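Local coordinates for putative pilus assembly-related protein (PDB 4DAD), which is probably a signalling protein of pilus assembly, represented here by its N-terminal CheY-like receiver domain, with ATP binding and hydrolysis tentatively assigned to the full-length protein, at residues 21-27 / 68-74; 33-37 / 49-53. All coordinates share one frame; numbering follows the deposited sequence.

Contact 1: 21-27 / 68-74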
ATOM      1  N   ILE A  21     -12.876  14.887   2.177  1.00 38.59           N
ATOM      2  CA  ILE A  21     -12.027  13.842   2.747  1.00 35.48           C
ATOM      3  C   ILE A  21     -12.211  13.715   4.246  1.00 41.28           C
ATOM      4  O   ILE A  21     -11.951  14.642   5.022  1.00 41.33           O
ATOM      5  CB  ILE A  21     -10.530  14.007   2.380  1.00 36.45           C
ATOM      6  CG1 ILE A  21     -10.359  14.077   0.836  1.00 36.11           C
ATOM      7  CG2 ILE A  21      -9.743  12.846   2.969  1.00 32.95           C
ATOM      8  CD1 ILE A  21      -9.068  14.737   0.302  1.00 30.17           C
ATOM      9  N   ASN A  22     -12.662  12.522   4.626  1.00 38.57           N
ATOM     10  CA  ASN A  22     -12.910  12.099   5.983  1.00 37.32           C
ATOM     11  C   ASN A  22     -11.707  11.355   6.501  1.00 37.66           C
ATOM     12  O   ASN A  22     -11.356  10.302   5.974  1.00 36.30           O
ATOM     13  CB  ASN A  22     -14.172  11.239   6.033  1.00 36.53           C
ATOM     14  CG  ASN A  22     -15.424  12.018   5.738  1.00 48.57           C
ATOM     15  OD1 ASN A  22     -15.490  13.244   5.889  1.00 43.43           O
ATOM     16  ND2 ASN A  22     -16.454  11.319   5.329  1.00 41.53           N
ATOM     17  N   ILE A  23     -11.085  11.907   7.540  1.00 34.91           N
ATOM     18  CA  ILE A  23      -9.907  11.349   8.208  1.00 34.31           C
ATOM     19  C   ILE A  23     -10.242  10.885   9.628  1.00 36.95           C
ATOM     20  O   ILE A  23     -10.763  11.652  10.429  1.00 37.70           O
ATOM     21  CB  ILE A  23      -8.724  12.377   8.246  1.00 37.91           C
ATOM     22  CG1 ILE A  23      -8.475  13.009   6.838  1.00 38.07           C
ATOM     23  CG2 ILE A  23      -7.444  11.716   8.853  1.00 38.31           C
ATOM     24  CD1 ILE A  23      -7.121  13.592   6.581  1.00 42.34           C
ATOM     25  N   LEU A  24      -9.913   9.637   9.942  1.00 33.43           N
ATOM     26  CA  LEU A  24     -10.017   9.089  11.296  1.00 31.89           C
ATOM     27  C   LEU A  24      -8.608   9.071  11.885  1.00 36.46           C
ATOM     28  O   LEU A  24      -7.697   8.500  11.271  1.00 37.26           O
ATOM     29  CB  LEU A  24     -10.644   7.702  11.290  1.00 31.49           C
ATOM     30  CG  LEU A  24     -10.789   6.996  12.661  1.00 36.68           C
ATOM     31  CD1 LEU A  24     -11.756   7.762  13.610  1.00 34.96           C
ATOM     32  CD2 LEU A  24     -11.236   5.565  12.465  1.00 40.04           C
ATOM     33  N   VAL A  25      -8.413   9.768  13.016  1.00 33.71           N
ATOM     34  CA  VAL A  25      -7.116   9.865  13.729  1.00 35.41           C
ATOM     35  C   VAL A  25      -7.209   8.968  14.971  1.00 40.15           C
ATOM     36  O   VAL A  25      -8.119   9.140  15.773  1.00 40.43           O
ATOM     37  CB  VAL A  25      -6.674  11.332  14.059  1.00 39.70           C
ATOM     38  CG1 VAL A  25      -5.391  11.330  14.879  1.00 41.71           C
ATOM     39  CG2 VAL A  25      -6.441  12.131  12.783  1.00 38.90           C
ATOM     40  N   ALA A  26      -6.308   7.980  15.100  1.00 38.93           N
ATOM     41  CA  ALA A  26      -6.369   7.003  16.188  1.00 39.33           C
ATOM     42  C   ALA A  26      -5.128   7.007  17.030  1.00 42.83           C
ATOM     43  O   ALA A  26      -4.043   6.789  16.494  1.00 42.38           O
ATOM     44  CB  ALA A  26      -6.591   5.603  15.610  1.00 39.97           C
ATOM     45  N   SER A  27      -5.284   7.215  18.360  1.00 41.33           N
ATOM     46  CA  SER A  27      -4.179   7.187  19.347  1.00 42.82           C
ATOM     47  C   SER A  27      -4.689   6.876  20.769  1.00 49.63           C
ATOM     48  O   SER A  27      -5.742   7.345  21.154  1.00 48.31           O
ATOM     49  CB  SER A  27      -3.389   8.494  19.352  1.00 44.25           C
ATOM     50  OG  SER A  27      -2.356   8.430  20.327  1.00 55.11           O
ATOM     51  N   PHE A  68     -14.978   6.639   6.255  1.00 37.91           N
ATOM     52  CA  PHE A  68     -13.674   7.299   6.225  1.00 35.98           C
ATOM     53  C   PHE A  68     -12.876   6.961   5.006  1.00 41.13           C
ATOM     54  O   PHE A  68     -13.004   5.883   4.435  1.00 42.89           O
ATOM     55  CB  PHE A  68     -12.841   6.972   7.481  1.00 36.14           C
ATOM     56  CG  PHE A  68     -13.525   7.412   8.746  1.00 35.74           C
ATOM     57  CD1 PHE A  68     -13.527   8.747   9.122  1.00 36.31           C
ATOM     58  CD2 PHE A  68     -14.260   6.512   9.505  1.00 37.02           C
ATOM     59  CE1 PHE A  68     -14.216   9.166  10.253  1.00 36.11           C
ATOM     60  CE2 PHE A  68     -14.953   6.937  10.640  1.00 38.85           C
ATOM     61  CZ  PHE A  68     -14.919   8.258  11.006  1.00 35.60           C
ATOM     62  N   ASP A  69     -12.056   7.918   4.595  1.00 37.42           N
ATOM     63  CA  ASP A  69     -11.165   7.785   3.454  1.00 36.38           C
ATOM     64  C   ASP A  69      -9.776   7.476   3.982  1.00 37.81           C
ATOM     65  O   ASP A  69      -9.076   6.663   3.397  1.00 37.52           O
ATOM     66  CB  ASP A  69     -11.163   9.074   2.618  1.00 37.73           C
ATOM     67  CG  ASP A  69     -12.518   9.468   2.090  1.00 45.14           C
ATOM     68  OD1 ASP A  69     -13.037   8.759   1.194  1.00 44.77           O
ATOM     69  OD2 ASP A  69     -13.056  10.506   2.551  1.00 48.42           O
ATOM     70  N   ILE A  70      -9.390   8.111   5.104  1.00 32.73           N
ATOM     71  CA  ILE A  70      -8.051   7.960   5.687  1.00 31.52           C
ATOM     72  C   ILE A  70      -8.125   7.601   7.178  1.00 37.01           C
ATOM     73  O   ILE A  70      -8.962   8.103   7.922  1.00 36.51           O
ATOM     74  CB  ILE A  70      -7.188   9.223   5.435  1.00 33.21           C
ATOM     75  CG1 ILE A  70      -6.977   9.449   3.931  1.00 33.03           C
ATOM     76  CG2 ILE A  70      -5.828   9.182   6.177  1.00 34.33           C
ATOM     77  CD1 ILE A  70      -6.588  10.965   3.542  1.00 38.77           C
ATOM     78  N   LEU A  71      -7.233   6.694   7.577  1.00 35.29           N
ATOM     79  CA  LEU A  71      -7.031   6.251   8.933  1.00 34.68           C
ATOM     80  C   LEU A  71      -5.583   6.500   9.280  1.00 39.75           C
ATOM     81  O   LEU A  71      -4.690   5.861   8.738  1.00 34.97           O
ATOM     82  CB  LEU A  71      -7.435   4.771   9.111  1.00 34.01           C
ATOM     83  CG  LEU A  71      -7.023   4.060  10.402  1.00 37.34           C
ATOM     84  CD1 LEU A  71      -7.468   4.811  11.639  1.00 35.48           C
ATOM     85  CD2 LEU A  71      -7.570   2.648  10.415  1.00 41.80           C
HETATM   86  N   MSE A  72      -5.357   7.455  10.181  1.00 43.35           N
HETATM   87  CA  MSE A  72      -4.018   7.765  10.653  1.00 47.16           C
HETATM   88  C   MSE A  72      -3.818   7.131  12.030  1.00 48.31           C
HETATM   89  O   MSE A  72      -4.500   7.512  12.983  1.00 47.16           O
HETATM   90  CB  MSE A  72      -3.830   9.255  10.687  1.00 52.43           C
HETATM   91  CG  MSE A  72      -2.394   9.666  10.568  1.00 65.90           C
HETATM   92 SE   MSE A  72      -2.311  11.586  10.391  0.75 80.01          SE
HETATM   93  CE  MSE A  72      -3.583  11.789   8.901  1.00 74.90           C
ATOM     94  N   ILE A  73      -2.961   6.095  12.109  1.00 44.77           N
ATOM     95  CA  ILE A  73      -2.727   5.346  13.336  1.00 45.49           C
ATOM     96  C   ILE A  73      -1.425   5.781  14.001  1.00 51.57           C
ATOM     97  O   ILE A  73      -0.373   5.758  13.366  1.00 51.54           O
ATOM     98  CB  ILE A  73      -2.745   3.807  13.073  1.00 49.33           C
ATOM     99  CG1 ILE A  73      -4.144   3.287  12.736  1.00 48.89           C
ATOM    100  CG2 ILE A  73      -2.185   2.992  14.250  1.00 51.87           C
ATOM    101  CD1 ILE A  73      -4.092   1.974  11.826  1.00 59.55           C
ATOM    102  N   ASP A  74      -1.493   6.115  15.302  1.00 50.18           N
ATOM    103  CA  ASP A  74      -0.306   6.390  16.097  1.00 53.71           C
ATOM    104  C   ASP A  74       0.306   5.012  16.496  1.00 64.32           C
ATOM    105  O   ASP A  74      -0.342   4.221  17.194  1.00 64.73           O
ATOM    106  CB  ASP A  74      -0.662   7.265  17.310  1.00 55.34           C
ATOM    107  CG  ASP A  74       0.434   7.456  18.341  1.00 69.20           C
ATOM    108  OD1 ASP A  74       1.585   7.054  18.071  1.00 73.58           O
ATOM    109  OD2 ASP A  74       0.146   8.029  19.416  1.00 73.77           O
TER
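Asn22 O is gripped by two consecutive backbone amides, Asp69 N at 2.8 Å and Ile70 N at 3.1 Å, where the parallel strands 22-26 and 70-74 begin to pair. Asp69 turns its carboxylate back to the same residue: OD2 accepts from Asn22 N at 2.9 Å through its anti lone pair, in a nearly straight bond (175°), and also forms a salt bridge with Arg145. Regular parallel pairing follows, Leu24 N giving to Ile70 O and Leu24 O receiving Met72 N, then Ala26 N giving to Met72 O and Ala26 O receiving Asp74 N. On one face Leu24 lays CB over the Phe68 ring, 3.9 Å from its centroid, a CH-pi contact, while its CD2 lies alongside Leu71 CD1. On the other, Ile23 CG2 touches Ile70 CG2, and a bend at chi3 (-52°) brings CE of selenomethionine Met72 to the same Ile23 methyl. At the C-terminal end Ser27 OG donates to the anti lone pair of Asp74 OD2 at 2.7 Å; Asp74, the predicted phosphorylation site, is unmodified here and its OD1 forms a salt bridge with Arg32. These two inner strands of the receiver-domain sheet have strand 47-51 beside 22-26, while helices 30-43 and 128-140 pack on the face bearing Ile23 and Met72.

Contact 2: 33-37 / 49-53. With SO4 (sulfate ion), chain C.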
ATOM      1  N   LEU A  33      -3.368  12.316  20.563  1.00 45.85           N
ATOM      2  CA  LEU A  33      -4.563  12.329  19.733  1.00 43.58           C
ATOM      3  C   LEU A  33      -4.949  13.769  19.398  1.00 47.14           C
ATOM      4  O   LEU A  33      -5.036  14.119  18.216  1.00 45.87           O
ATOM      5  CB  LEU A  33      -5.732  11.568  20.404  1.00 42.35           C
ATOM      6  CG  LEU A  33      -7.064  11.491  19.635  1.00 44.11           C
ATOM      7  CD1 LEU A  33      -6.901  10.794  18.307  1.00 43.54           C
ATOM      8  CD2 LEU A  33      -8.102  10.737  20.424  1.00 43.04           C
ATOM      9  N   ALA A  34      -5.096  14.608  20.423  1.00 44.28           N
ATOM     10  CA  ALA A  34      -5.462  16.024  20.282  1.00 44.30           C
ATOM     11  C   ALA A  34      -4.476  16.773  19.396  1.00 50.30           C
ATOM     12  O   ALA A  34      -4.905  17.623  18.615  1.00 50.01           O
ATOM     13  CB  ALA A  34      -5.541  16.695  21.654  1.00 45.67           C
ATOM     14  N   HIS A  35      -3.164  16.461  19.532  1.00 50.10           N
ATOM     15  CA  HIS A  35      -2.058  17.072  18.790  1.00 52.60           C
ATOM     16  C   HIS A  35      -2.088  16.609  17.328  1.00 55.58           C
ATOM     17  O   HIS A  35      -2.010  17.449  16.434  1.00 56.32           O
ATOM     18  CB  HIS A  35      -0.719  16.746  19.461  1.00 56.23           C
ATOM     19  CG  HIS A  35       0.463  17.412  18.827  1.00 62.92           C
ATOM     20  ND1 HIS A  35       0.736  18.754  19.032  1.00 67.51           N
ATOM     21  CD2 HIS A  35       1.415  16.891  18.018  1.00 65.80           C
ATOM     22  CE1 HIS A  35       1.837  19.002  18.343  1.00 69.02           C
ATOM     23  NE2 HIS A  35       2.284  17.906  17.722  1.00 68.39           N
ATOM     24  N   LEU A  36      -2.263  15.297  17.083  1.00 50.83           N
ATOM     25  CA  LEU A  36      -2.384  14.776  15.725  1.00 49.77           C
ATOM     26  C   LEU A  36      -3.556  15.408  14.981  1.00 47.71           C
ATOM     27  O   LEU A  36      -3.380  15.827  13.852  1.00 46.51           O
ATOM     28  CB  LEU A  36      -2.547  13.256  15.717  1.00 49.54           C
ATOM     29  CG  LEU A  36      -1.300  12.387  15.821  1.00 57.80           C
ATOM     30  CD1 LEU A  36      -1.697  10.900  15.806  1.00 57.42           C
ATOM     31  CD2 LEU A  36      -0.352  12.627  14.642  1.00 63.85           C
ATOM     32  N   ALA A  37      -4.725  15.480  15.605  1.00 43.84           N
ATOM     33  CA  ALA A  37      -5.957  16.049  15.041  1.00 44.09           C
ATOM     34  C   ALA A  37      -5.817  17.546  14.762  1.00 52.43           C
ATOM     35  O   ALA A  37      -6.308  18.041  13.730  1.00 51.38           O
ATOM     36  CB  ALA A  37      -7.110  15.806  15.989  1.00 44.05           C
ATOM     37  N   THR A  49     -12.123  13.096  12.513  1.00 37.92           N
ATOM     38  CA  THR A  49     -12.755  12.316  13.581  1.00 36.22           C
ATOM     39  C   THR A  49     -11.632  11.689  14.419  1.00 36.38           C
ATOM     40  O   THR A  49     -10.665  11.176  13.873  1.00 32.60           O
ATOM     41  CB  THR A  49     -13.704  11.270  12.993  1.00 41.61           C
ATOM     42  OG1 THR A  49     -14.717  11.942  12.262  1.00 42.73           O
ATOM     43  CG2 THR A  49     -14.359  10.403  14.042  1.00 35.33           C
ATOM     44  N   ARG A  50     -11.772  11.764  15.745  1.00 33.85           N
ATOM     45  CA  ARG A  50     -10.839  11.224  16.715  1.00 32.87           C
ATOM     46  C   ARG A  50     -11.341   9.942  17.348  1.00 35.18           C
ATOM     47  O   ARG A  50     -12.533   9.808  17.608  1.00 32.65           O
ATOM     48  CB  ARG A  50     -10.642  12.253  17.827  1.00 34.20           C
ATOM     49  CG  ARG A  50     -10.068  13.573  17.373  1.00 38.45           C
ATOM     50  CD  ARG A  50     -10.374  14.643  18.397  1.00 46.62           C
ATOM     51  NE  ARG A  50     -10.159  15.971  17.827  1.00 56.49           N
ATOM     52  CZ  ARG A  50      -9.451  16.936  18.403  1.00 72.41           C
ATOM     53  NH1 ARG A  50      -8.892  16.741  19.589  1.00 57.19           N
ATOM     54  NH2 ARG A  50      -9.298  18.104  17.798  1.00 67.88           N
ATOM     55  N   THR A  51     -10.420   9.021  17.660  1.00 34.51           N
ATOM     56  CA  THR A  51     -10.701   7.800  18.431  1.00 34.67           C
ATOM     57  C   THR A  51      -9.497   7.427  19.349  1.00 42.02           C
ATOM     58  O   THR A  51      -8.348   7.663  18.995  1.00 42.73           O
ATOM     59  CB  THR A  51     -11.120   6.618  17.560  1.00 38.62           C
ATOM     60  OG1 THR A  51     -11.401   5.518  18.419  1.00 39.08           O
ATOM     61  CG2 THR A  51     -10.070   6.203  16.576  1.00 40.62           C
ATOM     62  N   VAL A  52      -9.785   6.843  20.518  1.00 40.06           N
ATOM     63  CA  VAL A  52      -8.777   6.374  21.461  1.00 40.96           C
ATOM     64  C   VAL A  52      -8.567   4.879  21.287  1.00 49.99           C
ATOM     65  O   VAL A  52      -7.701   4.300  21.955  1.00 52.48           O
ATOM     66  CB  VAL A  52      -9.058   6.707  22.957  1.00 43.20           C
ATOM     67  CG1 VAL A  52      -8.874   8.189  23.249  1.00 42.03           C
ATOM     68  CG2 VAL A  52     -10.423   6.193  23.406  1.00 42.46           C
ATOM     69  N   GLY A  53      -9.396   4.261  20.454  1.00 46.81           N
ATOM     70  CA  GLY A  53      -9.347   2.827  20.220  1.00 48.07           C
ATOM     71  C   GLY A  53      -8.099   2.328  19.529  1.00 54.11           C
ATOM     72  O   GLY A  53      -7.349   3.097  18.919  1.00 53.96           O
TER
HETATM   73  S   SO4 C 202      -7.657  20.530  21.241  1.00131.44           S
HETATM   74  O1  SO4 C 202      -7.120  20.506  19.873  1.00131.84           O
HETATM   75  O2  SO4 C 202      -8.531  21.691  21.406  1.00131.73           O
HETATM   76  O3  SO4 C 202      -8.446  19.321  21.503  1.00130.37           O
HETATM   77  O4  SO4 C 202      -6.533  20.614  22.178  1.00131.32           O
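With CG anti to the carbonyl carbon (chi1 -61°) and the chain extended from CG to NE, Arg50 reaches from the edge strand to helix 30-43; Leu33, its CG anti to the backbone N (chi1 -180°), sends both methyls toward the strand. Ala37 CB sits over one face of the Arg50 guanidinium, 3.5 Å from CZ and displaced from the centre of the group, so the flat group rests on a small methyl. Beside it Ala34 CA approaches Arg50 NH1 at 3.6 Å. The same NH1 donates to sulfate O3 at 3.2 Å, a rather bent bond (145°); this anion, probably from the crystallisation liquor, lies near the guanidinium edge. Nearer the sheet, Leu33 CD2 packs against Arg50 CB, Val52 CG1 at 3.9 Å and the backbone carbonyl of Thr51. At the end of the strand Thr51 OG1 accepts from Gly53 N at 3.1 Å, forming an ST turn. No hydrogen bond joins helix to strand, and the contact combines Leu33 packing with an arginine laid flat on Ala37. It belongs to the right-handed beta-alpha-beta unit of strand 22-26, helix 30-43 and strand 47-51, in which Leu33 also packs on Val25 of the neighbouring strand.

From the N terminus the chain runs through strand 22-26, turns into helix 30-43 and returns as strand 47-51. Contact 2 closes the short loop from helix 30-43 to strand 47-51, with 11 residues between its segments. The chain then passes through helices 55-58 and 62-65 before strand 70-74 pairs with strand 22-26 on its other side, so contact 1 closes a longer loop that encloses contact 2. Strand 22-26 thus lies between 47-51 and 70-74, giving the 2-1-3 start of the 2-1-3-4-5 strand order. The contacts meet directly: Val25 N and Thr49 O, 2.8 Å apart, probably hydrogen-bond, as do Ile23 O and Thr49 N at 2.9 Å.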